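Local coordinates for protein DMATS type aromatic prenyltransferase (Streptomyces coelicolor, PDB 6ZS0) that probably transfers a dimethylallyl group from dimethylallyl diphosphate to C5 of the indole ring of tryptophan, at residues 165-170 against 177-182; 202-207 against 255-260; 216-221 against 231-236; 267-272 against 330-335; 296-301 against 335-340. One frame throughout, in Å; residues are numbered along the deposited sequence. Where two conformers were deposited one is given.

The five contacts sample the ten-stranded antiparallel barrel and the helices around it, the ABBA fold. Contact 1 comes first along the chain, within and just after helix 162-175. Contact 2 then pairs strands 202-209 and 254-260, and the segments of contact 3 fall between those two strands in sequence. Contacts 4 and 5 alternate, sharing Gln335 where strands 324-332 and 338-344 join. Contacts 2 and 4 lie side by side in the sheet, centres about 10 Å apart, whereas contacts 1 and 5 are about 30 Å apart between centres. Contacts 1 and 3 join outer helices to neighbouring turns that pack on the barrel, contact 5 joins a helix end to strand 338-344, and contacts 2 and 4 are part of the wall itself.

Contact 1: 165-170 against 177-182; sequences TVREAL and QAFDSL
Two acceptors grip Arg167 NH2: it donates to Asp180 OD2 at 3.0 Å, with an almost straight N-H...O angle of 175°, and to Gln177 OE1 at 2.9 Å. A third bond, from Arg167 NH1 to Asp180 OD1 at 2.9 Å, makes the salt bridge end-on and bidentate, one nitrogen to each oxygen. The acceptors sit near the guanidinium plane, yet the partners are turned differently. The Gln177 amide is almost coplanar with the guanidinium, 6° apart, whereas the carboxylate is tilted well away and its oxygens are met from above their own plane. Arg167 runs out with CG anti to the backbone N and bends at chi3. Phe179 CD2 then lies over one guanidinium face, 3.1 Å from Arg167 NH1, but the planes are 53° apart, so the groups lean together rather than stack flat. Deeper in, Val166 CG1 touches the Phe179 ring edge at 3.9 Å from CD1, and Leu170 CD1 meets Ala178 CB at 4.2 Å. A water links Arg167 O to Phe179 N. The contact folds the 3-10 turn after helix 162-175 back along that helix, whose Val166 and Leu170 also pack on Val205 of the barrel. The three bonds fix the rotation of the Arg167 tip, and the paired guanidinium would be expected to favour the ionised form of Asp180.

Contact 2: 202-207 against 255-260; sequences RAKVYL and QSCHSF
The Tyr206 ring lies beneath Cys257, whose CB sits 3.9 Å from the ring centroid, only 15° off the ring normal. Cys257 SG, anti to its backbone N, extends over the same face at 4.0 Å from the centroid, giving a CH-pi and a sulfur-aromatic contact together. Beside them Lys204 bends at its outer torsions so that its NZ donates to Ser259 OG at 3.2 Å and passes Cys257 SG at 3.8 Å. These four side chains share one face of the sheet, while Ala203, Val205, Leu207, Ser256, His258 and Phe260 occupy the other. The strands are antiparallel, 158° between their directions, and three hydrogen-bonded pairs (Ala203 with Phe260, Val205 with His258, Leu207 with Ser256) supply six backbone hydrogen bonds, two to each pair. In the ABBA barrel the face carrying Val205 and Phe260 meets helix 162-175 outside, which is consistent with Lys204 and Tyr206 facing the lumen, where enzymes of this family hold their active site. On the helix side, Val205 CG2 meets Phe260 CE2 obliquely at 4.0 Å. Leu207 crosses His258 at about a right angle, its CD1 touching CD2 of the imidazole at 4.0 Å. Ser256 OG and His258 NE2 are hydrogen-bonded at 2.8 Å, and the hydroxyl is also hydrogen-bonded to His209, so the imidazole is held from its own strand.

Contact 3: 216-221 against 231-236; sequences RAARLS and AVEGFF
Apolar contact carries this pairing, centred on the methyl of Ala217. Ala217 CB lies 4.1 Å from Val232 CG1 and 4.0 Å from Phe236 CD1, two positions one helical turn apart on helix 229-240. Both Val232 CG1 and Phe236 CG stand anti to their backbone N, at chi1 175° and 177°, which turns methyl and ring in the same sense toward the small residue; the ring is met obliquely. Val232 CG1 also touches the main chain, 3.5 Å from Ala217 O. A second kind of contact is made by a charged side chain lying alongside a methyl, through both CG and OE2. Glu233 CG passes 3.7 Å from Ala218 CB, and the chain, extended beyond CG, lays its OE2 3.6 Å from that methyl. The carboxylate is occupied on its other oxygen, OE1, by a salt bridge to Arg237 on its own helix. Backbone hydrogen bonds shape the partner: a type I turn from Ala217 to Leu220, with Leu220 N 3.2 Å from Ala217 O, carries the chain on from helix 214-217. Helix 229-240 runs beside helix 214-217 and the turn after it, Glu233 and Phe236 both touching Ala214. It rests on strand 270-275 through Val232 on Leu273 and Phe235 on Ile275, and the chain after helix 214-217 reaches that strand through Leu220 and Ser221 on Phe271.

Contact 4: 267-272 against 330-335; sequences RPSGFT and AGQRDQ
From its CB outward, Arg333 runs along Ser269. Arg333 CB lies 3.5 Å from Ser269 O; CG stands anti to the backbone N and the chain then bends at chi3 (-67°), folding the guanidinium over Ser269. NE donates to the backbone O of Asp224, CZ sits 3.8 Å from Ser269 CB, which lies over the centre of the guanidinium face, NH1 forms a salt bridge with Asp262, and NH2 passes Pro268 O at 3.7 Å. Arg267 NH2 comes within 4.6 Å of Arg333 NH2; these like charges are probably compensated by Asp262 and by Asp224, which pairs with Arg267. The main chain is locked too: Arg333 N donates to Ser269 O at 2.9 Å, with an N-H...O angle of 173°. Gln332, its chain bent at chi2, brings NE2 to 3.3 Å from Gly270 CA, where a glycine without a side chain makes that approach possible. Its bond to Ser269 OG is long and weak; the hydroxyl is hydrogen-bonded more strongly to Thr261. Further along, Phe271 and Gly331 form a hydrogen-bonded pair, Gly331 N to Phe271 O at 2.8 Å. Thr272 OG1 lies 3.3 Å from Ala330 CB and shares a water with Gly331 O. The strands run almost exactly antiparallel, 174°, as neighbours in the ABBA barrel, and where strand 270-275 begins, Ser269 and Gly270 both face Ser259 of strand 254-260, a classic beta bulge.

Contact 5: 296-301 against 335-340; sequences HHHGMD and QPPRVT
A Schellman motif ends helix 284-297, with Gly299 as its C-prime residue at a positive phi of 77°, and the contact grows from the two residues flanking that glycine. Gly299 N bonds to His296 O at 3.2 Å, and Met300 N reaches back to Leu295 O. His298 before the reversal and Met300 after it both turn toward segment 335-340. Met300 keeps CG anti to the carbonyl carbon, then turns at chi3 (-74°), so that its terminal CE comes 3.8 Å from Val339 CG2 and 4.1 Å from Val339 CB, the two side chains meeting obliquely. His298 CG is likewise anti to its carbonyl carbon, chi1 -69°, and the imidazole stretches between two apolar groups: CD2 is 4.2 Å from Val339 CG2, and ND1 is 4.1 Å from Pro337 CB. It crosses both residues at about a right angle. In the ABBA barrel, strand 338-344 lies between strands 324-332 and 64-70, and Val339 turns outward from it to the helix, where Val294 and Leu295 also pack against it; Met300 extends the same patch to Phe70 of strand 64-70, and His298 to Leu329 of strand 324-332. A water bridges the two main chains, donating to Pro337 O at 3.0 Å and, weakly, to His298 O at 3.4 Å. Beyond this, Pro337 leans on Leu227, and the Asp301 side chain caps a backbone N in the turn leading into helix 303-312, its OD1 also hydrogen-bonded to Ser303 OG.

Contact 1: 165-170 against 177-182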
# COMPACT_ATOMS: atom_id res chain seq x y z
N THR A 165 20.27 -2.86 -7.55
CA THR A 165 19.52 -1.58 -7.57
C THR A 165 19.20 -1.16 -6.14
O THR A 165 19.41 0.01 -5.84
CB THR A 165 18.29 -1.69 -8.47
OG1 THR A 165 18.78 -2.08 -9.75
CG2 THR A 165 17.53 -0.39 -8.60
N VAL A 166 18.73 -2.06 -5.28
CA VAL A 166 18.39 -1.73 -3.87
C VAL A 166 19.68 -1.33 -3.14
O VAL A 166 19.67 -0.31 -2.38
CB VAL A 166 17.66 -2.87 -3.15
CG1 VAL A 166 17.47 -2.56 -1.68
CG2 VAL A 166 16.32 -3.21 -3.81
N ARG A 167 20.75 -2.11 -3.31
CA ARG A 167 22.02 -1.82 -2.62
C ARG A 167 22.49 -0.41 -3.00
O ARG A 167 22.84 0.34 -2.11
CB ARG A 167 23.06 -2.89 -2.94
CG ARG A 167 24.44 -2.58 -2.38
CD ARG A 167 25.47 -3.55 -2.87
NE ARG A 167 25.21 -4.93 -2.47
CZ ARG A 167 25.49 -5.45 -1.26
NH1 ARG A 167 25.25 -6.72 -1.02
NH2 ARG A 167 26.00 -4.70 -0.30
N GLU A 168 22.47 -0.06 -4.29
CA GLU A 168 22.95 1.25 -4.77
C GLU A 168 22.02 2.35 -4.26
O GLU A 168 22.51 3.39 -3.82
CB GLU A 168 23.04 1.29 -6.30
CG GLU A 168 23.44 2.65 -6.85
CD GLU A 168 24.79 3.20 -6.41
OE1 GLU A 168 25.57 2.46 -5.74
OE2 GLU A 168 25.07 4.36 -6.75
N ALA A 169 20.70 2.13 -4.28
CA ALA A 169 19.74 3.13 -3.75
C ALA A 169 20.07 3.46 -2.29
O ALA A 169 20.14 4.66 -1.94
CB ALA A 169 18.32 2.64 -3.89
N LEU A 170 20.28 2.44 -1.47
CA LEU A 170 20.47 2.64 -0.01
C LEU A 170 21.78 3.41 0.21
O LEU A 170 21.78 4.36 0.99
CB LEU A 170 20.47 1.29 0.70
CG LEU A 170 19.10 0.62 0.78
CD1 LEU A 170 19.24 -0.81 1.28
CD2 LEU A 170 18.16 1.42 1.67
N GLN A 177 26.20 0.13 3.48
CA GLN A 177 25.91 -1.27 3.06
C GLN A 177 24.72 -1.84 3.85
O GLN A 177 24.71 -3.05 4.11
CB GLN A 177 27.20 -2.11 3.14
CG GLN A 177 28.27 -1.69 2.13
CD GLN A 177 27.74 -1.31 0.76
OE1 GLN A 177 27.26 -2.15 -0.01
NE2 GLN A 177 27.84 -0.03 0.42
N ALA A 178 23.70 -1.01 4.15
CA ALA A 178 22.42 -1.41 4.80
C ALA A 178 21.81 -2.63 4.08
O ALA A 178 21.15 -3.48 4.73
CB ALA A 178 21.47 -0.23 4.80
N PHE A 179 22.00 -2.75 2.77
CA PHE A 179 21.49 -3.90 1.99
C PHE A 179 21.78 -5.21 2.72
O PHE A 179 20.93 -6.12 2.71
CB PHE A 179 22.10 -3.96 0.60
CG PHE A 179 21.57 -5.12 -0.19
CD1 PHE A 179 20.32 -5.04 -0.80
CD2 PHE A 179 22.26 -6.32 -0.24
CE1 PHE A 179 19.82 -6.12 -1.50
CE2 PHE A 179 21.75 -7.41 -0.93
CZ PHE A 179 20.52 -7.31 -1.55
N ASP A 180 22.98 -5.32 3.30
CA ASP A 180 23.47 -6.58 3.94
C ASP A 180 22.77 -6.87 5.27
O ASP A 180 22.91 -8.00 5.73
CB ASP A 180 24.99 -6.55 4.05
CG ASP A 180 25.63 -6.56 2.67
OD1 ASP A 180 25.20 -7.38 1.85
OD2 ASP A 180 26.53 -5.74 2.43
N SER A 181 22.02 -5.93 5.84
CA SER A 181 21.20 -6.12 7.07
C SER A 181 19.85 -6.78 6.73
O SER A 181 19.16 -7.21 7.67
CB SER A 181 20.97 -4.83 7.79
OG SER A 181 20.05 -4.02 7.08
N LEU A 182 19.47 -6.84 5.46
CA LEU A 182 18.13 -7.35 5.06
C LEU A 182 18.14 -8.88 5.12
O LEU A 182 19.13 -9.52 4.74
CB LEU A 182 17.77 -6.88 3.65
CG LEU A 182 17.58 -5.38 3.47
CD1 LEU A 182 17.58 -5.04 1.99
CD2 LEU A 182 16.31 -4.89 4.13
O HOH W 1 23.31 -0.81 0.82

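Contact 2: 202-207 against 255-260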
# COMPACT_ATOMS: atom_id res chain seq x y z
N ARG A 202 13.82 8.91 4.45
CA ARG A 202 13.17 7.77 5.12
C ARG A 202 12.95 6.68 4.06
O ARG A 202 12.03 6.82 3.27
CB ARG A 202 11.92 8.31 5.82
CG ARG A 202 12.23 9.59 6.59
CD ARG A 202 11.15 10.00 7.57
NE ARG A 202 11.59 11.16 8.33
CZ ARG A 202 10.79 11.93 9.07
NH1 ARG A 202 9.49 11.68 9.15
NH2 ARG A 202 11.30 12.97 9.72
N ALA A 203 13.84 5.68 4.01
CA ALA A 203 13.93 4.68 2.92
C ALA A 203 13.32 3.37 3.39
O ALA A 203 13.66 2.89 4.48
CB ALA A 203 15.35 4.46 2.49
N LYS A 204 12.45 2.80 2.56
CA LYS A 204 11.71 1.56 2.88
C LYS A 204 12.04 0.53 1.80
O LYS A 204 11.87 0.86 0.61
CB LYS A 204 10.21 1.85 2.95
CG LYS A 204 9.81 2.85 4.04
CD LYS A 204 8.35 3.28 3.95
CE LYS A 204 7.73 3.52 5.32
NZ LYS A 204 7.39 2.25 6.00
N VAL A 205 12.54 -0.64 2.19
CA VAL A 205 12.84 -1.74 1.25
C VAL A 205 11.81 -2.84 1.48
O VAL A 205 11.64 -3.25 2.62
CB VAL A 205 14.27 -2.29 1.38
CG1 VAL A 205 14.57 -3.33 0.31
CG2 VAL A 205 15.30 -1.18 1.33
N TYR A 206 11.14 -3.26 0.43
CA TYR A 206 10.15 -4.36 0.49
C TYR A 206 10.79 -5.63 -0.04
O TYR A 206 11.50 -5.59 -1.07
CB TYR A 206 8.89 -4.01 -0.30
CG TYR A 206 8.03 -2.97 0.33
CD1 TYR A 206 8.43 -1.65 0.36
CD2 TYR A 206 6.81 -3.31 0.89
CE1 TYR A 206 7.63 -0.68 0.95
CE2 TYR A 206 5.98 -2.35 1.44
CZ TYR A 206 6.40 -1.03 1.47
OH TYR A 206 5.63 -0.05 2.05
N LEU A 207 10.53 -6.75 0.64
CA LEU A 207 10.96 -8.09 0.22
C LEU A 207 9.72 -8.93 -0.04
O LEU A 207 8.77 -8.83 0.74
CB LEU A 207 11.79 -8.75 1.33
CG LEU A 207 13.28 -8.40 1.37
CD1 LEU A 207 13.52 -6.93 1.45
CD2 LEU A 207 13.94 -9.07 2.57
N GLN A 255 4.81 -10.19 2.02
CA GLN A 255 5.86 -9.16 1.85
C GLN A 255 6.29 -8.69 3.21
O GLN A 255 5.48 -8.73 4.18
CB GLN A 255 5.39 -8.00 0.97
CG GLN A 255 5.10 -8.42 -0.45
CD GLN A 255 4.75 -7.23 -1.32
OE1 GLN A 255 5.27 -6.13 -1.14
NE2 GLN A 255 3.93 -7.49 -2.33
N SER A 256 7.53 -8.23 3.30
CA SER A 256 8.00 -7.47 4.47
C SER A 256 8.54 -6.13 3.99
O SER A 256 8.98 -6.05 2.83
CB SER A 256 9.02 -8.24 5.30
OG SER A 256 10.18 -8.53 4.53
N CYS A 257 8.51 -5.15 4.85
CA CYS A 257 9.07 -3.81 4.62
C CYS A 257 10.11 -3.53 5.73
O CYS A 257 9.79 -3.85 6.90
CB CYS A 257 7.93 -2.79 4.65
SG CYS A 257 8.46 -1.07 4.60
N HIS A 258 11.26 -2.98 5.38
CA HIS A 258 12.36 -2.65 6.33
C HIS A 258 12.67 -1.18 6.17
O HIS A 258 13.06 -0.80 5.03
CB HIS A 258 13.54 -3.58 6.05
CG HIS A 258 13.11 -5.00 6.02
ND1 HIS A 258 13.24 -5.83 7.11
CD2 HIS A 258 12.47 -5.72 5.07
CE1 HIS A 258 12.72 -7.00 6.84
NE2 HIS A 258 12.23 -6.97 5.57
N SER A 259 12.49 -0.43 7.25
CA SER A 259 12.52 1.04 7.27
C SER A 259 13.88 1.48 7.80
O SER A 259 14.22 1.08 8.93
CB SER A 259 11.39 1.60 8.13
OG SER A 259 10.14 1.44 7.45
N PHE A 260 14.62 2.24 6.98
CA PHE A 260 15.89 2.93 7.34
C PHE A 260 15.62 4.44 7.47
O PHE A 260 15.33 5.09 6.45
CB PHE A 260 16.94 2.61 6.28
CG PHE A 260 17.23 1.15 6.11
CD1 PHE A 260 18.22 0.53 6.87
CD2 PHE A 260 16.52 0.38 5.20
CE1 PHE A 260 18.50 -0.82 6.71
CE2 PHE A 260 16.80 -0.97 5.04
CZ PHE A 260 17.79 -1.57 5.80

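Contact 3: 216-221 against 231-236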
# COMPACT_ATOMS: atom_id res chain seq x y z
N ARG A 216 9.61 -18.64 10.04
CA ARG A 216 10.50 -17.83 9.18
C ARG A 216 10.10 -16.35 9.37
O ARG A 216 11.00 -15.49 9.46
CB ARG A 216 10.45 -18.29 7.73
CG ARG A 216 11.58 -17.71 6.90
CD ARG A 216 11.58 -18.15 5.45
NE ARG A 216 11.50 -19.61 5.38
CZ ARG A 216 10.51 -20.30 4.83
NH1 ARG A 216 9.55 -19.67 4.17
NH2 ARG A 216 10.51 -21.62 4.91
N ALA A 217 8.81 -16.09 9.45
CA ALA A 217 8.24 -14.74 9.63
C ALA A 217 8.81 -14.13 10.92
O ALA A 217 9.24 -12.99 10.90
CB ALA A 217 6.75 -14.82 9.65
N ALA A 218 8.88 -14.92 11.97
CA ALA A 218 9.43 -14.53 13.29
C ALA A 218 10.92 -14.13 13.19
O ALA A 218 11.39 -13.42 14.09
CB ALA A 218 9.24 -15.67 14.25
N ARG A 219 11.64 -14.56 12.16
CA ARG A 219 13.10 -14.31 12.00
C ARG A 219 13.39 -13.19 10.98
O ARG A 219 14.57 -12.93 10.76
CB ARG A 219 13.80 -15.63 11.64
CG ARG A 219 13.88 -16.59 12.82
CD ARG A 219 14.60 -17.88 12.52
NE ARG A 219 13.76 -18.80 11.77
CZ ARG A 219 13.85 -19.04 10.46
NH1 ARG A 219 13.01 -19.89 9.90
NH2 ARG A 219 14.76 -18.42 9.72
N LEU A 220 12.39 -12.52 10.40
CA LEU A 220 12.66 -11.48 9.37
C LEU A 220 13.14 -10.16 10.01
O LEU A 220 13.71 -9.31 9.26
CB LEU A 220 11.40 -11.23 8.56
CG LEU A 220 10.96 -12.40 7.70
CD1 LEU A 220 9.60 -12.12 7.13
CD2 LEU A 220 11.97 -12.68 6.59
N SER A 221 12.84 -9.97 11.28
CA SER A 221 13.14 -8.72 12.01
C SER A 221 13.87 -9.03 13.32
O SER A 221 13.79 -10.18 13.79
CB SER A 221 11.89 -7.95 12.28
OG SER A 221 11.13 -8.58 13.30
N ALA A 231 4.66 -12.07 18.69
CA ALA A 231 3.61 -11.18 18.14
C ALA A 231 3.53 -11.41 16.63
O ALA A 231 2.44 -11.40 16.08
CB ALA A 231 3.87 -9.72 18.44
N VAL A 232 4.68 -11.62 16.00
CA VAL A 232 4.75 -11.81 14.53
C VAL A 232 4.13 -13.18 14.21
O VAL A 232 3.32 -13.25 13.27
CB VAL A 232 6.19 -11.67 14.02
CG1 VAL A 232 6.29 -11.98 12.54
CG2 VAL A 232 6.73 -10.27 14.28
N GLU A 233 4.41 -14.21 15.01
CA GLU A 233 3.86 -15.57 14.78
C GLU A 233 2.35 -15.56 15.01
O GLU A 233 1.64 -16.16 14.21
CB GLU A 233 4.51 -16.63 15.66
CG GLU A 233 5.95 -16.91 15.28
CD GLU A 233 6.44 -18.31 15.59
OE1 GLU A 233 5.62 -19.26 15.54
OE2 GLU A 233 7.66 -18.45 15.85
N GLY A 234 1.90 -14.90 16.07
CA GLY A 234 0.47 -14.78 16.40
C GLY A 234 -0.28 -14.12 15.26
O GLY A 234 -1.34 -14.60 14.86
N PHE A 235 0.29 -13.05 14.73
CA PHE A 235 -0.35 -12.26 13.66
C PHE A 235 -0.40 -13.14 12.41
O PHE A 235 -1.46 -13.23 11.77
CB PHE A 235 0.39 -10.96 13.41
CG PHE A 235 0.06 -10.33 12.10
CD1 PHE A 235 -1.17 -9.71 11.91
CD2 PHE A 235 0.95 -10.37 11.05
CE1 PHE A 235 -1.49 -9.17 10.68
CE2 PHE A 235 0.64 -9.78 9.85
CZ PHE A 235 -0.58 -9.18 9.67
N PHE A 236 0.73 -13.76 12.08
CA PHE A 236 0.83 -14.67 10.90
C PHE A 236 -0.32 -15.69 10.98
O PHE A 236 -1.03 -15.90 10.00
CB PHE A 236 2.20 -15.34 10.83
CG PHE A 236 2.35 -16.33 9.70
CD1 PHE A 236 3.08 -16.02 8.55
CD2 PHE A 236 1.84 -17.61 9.81
CE1 PHE A 236 3.23 -16.96 7.54
CE2 PHE A 236 1.96 -18.53 8.79
CZ PHE A 236 2.67 -18.21 7.65

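Contact 4: 267-272 against 330-335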
# COMPACT_ATOMS: atom_id res chain seq x y z
N ARG A 267 21.28 -0.52 9.69
CA ARG A 267 20.27 -1.46 10.23
C ARG A 267 18.92 -0.77 10.25
O ARG A 267 18.85 0.42 10.50
CB ARG A 267 20.70 -1.92 11.63
CG ARG A 267 22.05 -2.62 11.64
CD ARG A 267 22.44 -3.22 12.97
NE ARG A 267 21.65 -4.40 13.31
CZ ARG A 267 20.61 -4.42 14.16
NH1 ARG A 267 19.96 -5.56 14.39
NH2 ARG A 267 20.20 -3.31 14.75
N PRO A 268 17.81 -1.48 9.93
CA PRO A 268 16.49 -0.86 9.93
C PRO A 268 15.93 -0.63 11.34
O PRO A 268 16.22 -1.41 12.23
CB PRO A 268 15.62 -1.86 9.14
CG PRO A 268 16.29 -3.19 9.38
CD PRO A 268 17.77 -2.88 9.48
N SER A 269 15.16 0.44 11.49
CA SER A 269 14.48 0.83 12.76
C SER A 269 13.00 0.45 12.70
O SER A 269 12.31 0.61 13.72
CB SER A 269 14.66 2.29 13.04
OG SER A 269 14.13 3.05 11.98
N GLY A 270 12.51 -0.02 11.55
CA GLY A 270 11.09 -0.38 11.44
C GLY A 270 10.92 -1.60 10.59
O GLY A 270 11.79 -1.86 9.72
N PHE A 271 9.89 -2.39 10.89
CA PHE A 271 9.58 -3.65 10.18
C PHE A 271 8.07 -3.83 10.06
O PHE A 271 7.35 -3.68 11.06
CB PHE A 271 10.21 -4.83 10.91
CG PHE A 271 9.70 -6.16 10.45
CD1 PHE A 271 8.70 -6.82 11.13
CD2 PHE A 271 10.21 -6.74 9.30
CE1 PHE A 271 8.24 -8.06 10.71
CE2 PHE A 271 9.74 -7.98 8.87
CZ PHE A 271 8.77 -8.64 9.59
N THR A 272 7.59 -4.19 8.86
CA THR A 272 6.16 -4.51 8.67
C THR A 272 6.06 -5.85 7.95
O THR A 272 6.85 -6.09 6.99
CB THR A 272 5.42 -3.42 7.89
OG1 THR A 272 5.57 -2.18 8.59
CG2 THR A 272 3.96 -3.76 7.70
N ALA A 330 2.79 -3.63 11.83
CA ALA A 330 3.84 -2.63 11.56
C ALA A 330 4.50 -2.24 12.89
O ALA A 330 3.79 -1.75 13.77
CB ALA A 330 3.26 -1.43 10.87
N GLY A 331 5.79 -2.51 13.00
CA GLY A 331 6.63 -2.13 14.14
C GLY A 331 7.53 -0.96 13.80
O GLY A 331 7.99 -0.84 12.64
N GLN A 332 7.79 -0.13 14.79
CA GLN A 332 8.81 0.94 14.76
C GLN A 332 9.46 0.99 16.15
O GLN A 332 8.72 0.94 17.13
CB GLN A 332 8.19 2.28 14.36
CG GLN A 332 8.58 2.72 12.96
CD GLN A 332 10.02 3.17 12.87
OE1 GLN A 332 10.56 3.77 13.80
NE2 GLN A 332 10.65 2.89 11.74
N ARG A 333 10.78 1.01 16.18
CA ARG A 333 11.59 1.12 17.42
C ARG A 333 10.95 2.14 18.38
O ARG A 333 10.66 3.27 17.93
CB ARG A 333 13.01 1.52 17.02
CG ARG A 333 13.99 1.65 18.17
CD ARG A 333 15.32 2.13 17.64
NE ARG A 333 15.95 1.13 16.79
CZ ARG A 333 16.94 1.37 15.92
NH1 ARG A 333 17.42 2.60 15.78
NH2 ARG A 333 17.43 0.39 15.19
N ASP A 334 10.70 1.73 19.63
CA ASP A 334 10.22 2.60 20.74
C ASP A 334 8.81 3.12 20.43
O ASP A 334 8.49 4.27 20.82
CB ASP A 334 11.18 3.77 21.00
N GLN A 335 7.99 2.32 19.74
CA GLN A 335 6.59 2.70 19.40
C GLN A 335 5.68 1.49 19.57
O GLN A 335 6.11 0.36 19.37
CB GLN A 335 6.50 3.26 17.99
CG GLN A 335 7.31 4.54 17.80
CD GLN A 335 7.11 5.19 16.45
OE1 GLN A 335 6.07 5.07 15.82
NE2 GLN A 335 8.14 5.90 16.01
O HOH W 2 7.16 -0.61 10.00

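Contact 5: 296-301 against 335-340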
# COMPACT_ATOMS: atom_id res chain seq x y z
N HIS A 296 -7.92 -6.51 18.32
CA HIS A 296 -8.21 -6.81 19.75
C HIS A 296 -6.92 -7.23 20.47
O HIS A 296 -6.69 -6.77 21.62
CB HIS A 296 -9.35 -7.83 19.86
CG HIS A 296 -10.67 -7.29 19.43
ND1 HIS A 296 -11.76 -8.11 19.15
CD2 HIS A 296 -11.08 -6.04 19.16
CE1 HIS A 296 -12.77 -7.39 18.79
NE2 HIS A 296 -12.40 -6.11 18.79
N HIS A 297 -6.05 -8.00 19.80
CA HIS A 297 -4.79 -8.56 20.37
C HIS A 297 -3.77 -7.44 20.61
O HIS A 297 -2.86 -7.63 21.43
CB HIS A 297 -4.25 -9.68 19.47
CG HIS A 297 -5.04 -10.95 19.55
ND1 HIS A 297 -4.57 -12.16 19.05
CD2 HIS A 297 -6.27 -11.20 20.07
CE1 HIS A 297 -5.48 -13.10 19.26
NE2 HIS A 297 -6.53 -12.53 19.89
N HIS A 298 -3.91 -6.31 19.92
CA HIS A 298 -2.99 -5.14 20.01
C HIS A 298 -3.73 -3.96 20.65
O HIS A 298 -3.26 -2.82 20.46
CB HIS A 298 -2.38 -4.85 18.63
CG HIS A 298 -1.43 -5.91 18.21
ND1 HIS A 298 -0.14 -5.96 18.69
CD2 HIS A 298 -1.58 -6.98 17.40
CE1 HIS A 298 0.48 -7.02 18.20
NE2 HIS A 298 -0.39 -7.67 17.42
N GLY A 299 -4.83 -4.24 21.35
CA GLY A 299 -5.52 -3.32 22.28
C GLY A 299 -6.35 -2.26 21.58
O GLY A 299 -6.43 -1.16 22.13
N MET A 300 -6.97 -2.58 20.44
CA MET A 300 -7.66 -1.56 19.60
C MET A 300 -9.08 -2.04 19.27
O MET A 300 -9.30 -3.25 19.25
CB MET A 300 -6.87 -1.26 18.32
CG MET A 300 -5.55 -0.58 18.67
SD MET A 300 -4.48 -0.18 17.30
CE MET A 300 -3.86 -1.81 16.86
N ASP A 301 -9.99 -1.09 19.06
CA ASP A 301 -11.40 -1.34 18.65
C ASP A 301 -11.45 -1.54 17.14
O ASP A 301 -10.71 -0.83 16.45
CB ASP A 301 -12.31 -0.18 19.03
CG ASP A 301 -13.67 -0.24 18.36
OD1 ASP A 301 -14.01 0.67 17.59
OD2 ASP A 301 -14.37 -1.21 18.57
N GLN A 335 7.99 2.32 19.74
CA GLN A 335 6.59 2.70 19.40
C GLN A 335 5.68 1.49 19.57
O GLN A 335 6.11 0.36 19.37
CB GLN A 335 6.50 3.26 17.99
CG GLN A 335 7.31 4.54 17.80
CD GLN A 335 7.11 5.19 16.45
OE1 GLN A 335 6.07 5.07 15.82
NE2 GLN A 335 8.14 5.90 16.01
N PRO A 336 4.40 1.71 19.93
CA PRO A 336 3.43 0.62 19.99
C PRO A 336 3.13 0.14 18.57
O PRO A 336 2.92 0.97 17.68
CB PRO A 336 2.20 1.25 20.66
CG PRO A 336 2.32 2.72 20.34
CD PRO A 336 3.81 3.00 20.30
N PRO A 337 3.11 -1.18 18.31
CA PRO A 337 2.76 -1.71 16.99
C PRO A 337 1.45 -1.17 16.42
O PRO A 337 0.52 -0.88 17.18
CB PRO A 337 2.62 -3.22 17.25
CG PRO A 337 3.59 -3.48 18.37
CD PRO A 337 3.48 -2.25 19.25
N ARG A 338 1.40 -1.07 15.09
CA ARG A 338 0.28 -0.57 14.28
C ARG A 338 -0.31 -1.75 13.50
O ARG A 338 0.48 -2.64 13.11
CB ARG A 338 0.84 0.51 13.34
CG ARG A 338 -0.12 1.60 12.95
CD ARG A 338 0.59 2.86 12.47
NE ARG A 338 1.87 2.61 11.79
CZ ARG A 338 2.05 2.41 10.47
NH1 ARG A 338 3.27 2.19 10.00
NH2 ARG A 338 1.02 2.42 9.64
N VAL A 339 -1.62 -1.78 13.31
CA VAL A 339 -2.30 -2.80 12.45
C VAL A 339 -2.92 -2.08 11.26
O VAL A 339 -3.63 -1.08 11.47
CB VAL A 339 -3.35 -3.60 13.23
CG1 VAL A 339 -4.17 -4.48 12.32
CG2 VAL A 339 -2.69 -4.41 14.32
N THR A 340 -2.67 -2.55 10.06
CA THR A 340 -3.14 -1.84 8.85
C THR A 340 -3.98 -2.80 8.01
O THR A 340 -3.57 -3.93 7.84
CB THR A 340 -1.97 -1.25 8.05
OG1 THR A 340 -1.20 -0.40 8.89
CG2 THR A 340 -2.45 -0.43 6.87
O HOH W 3 0.02 -2.25 19.84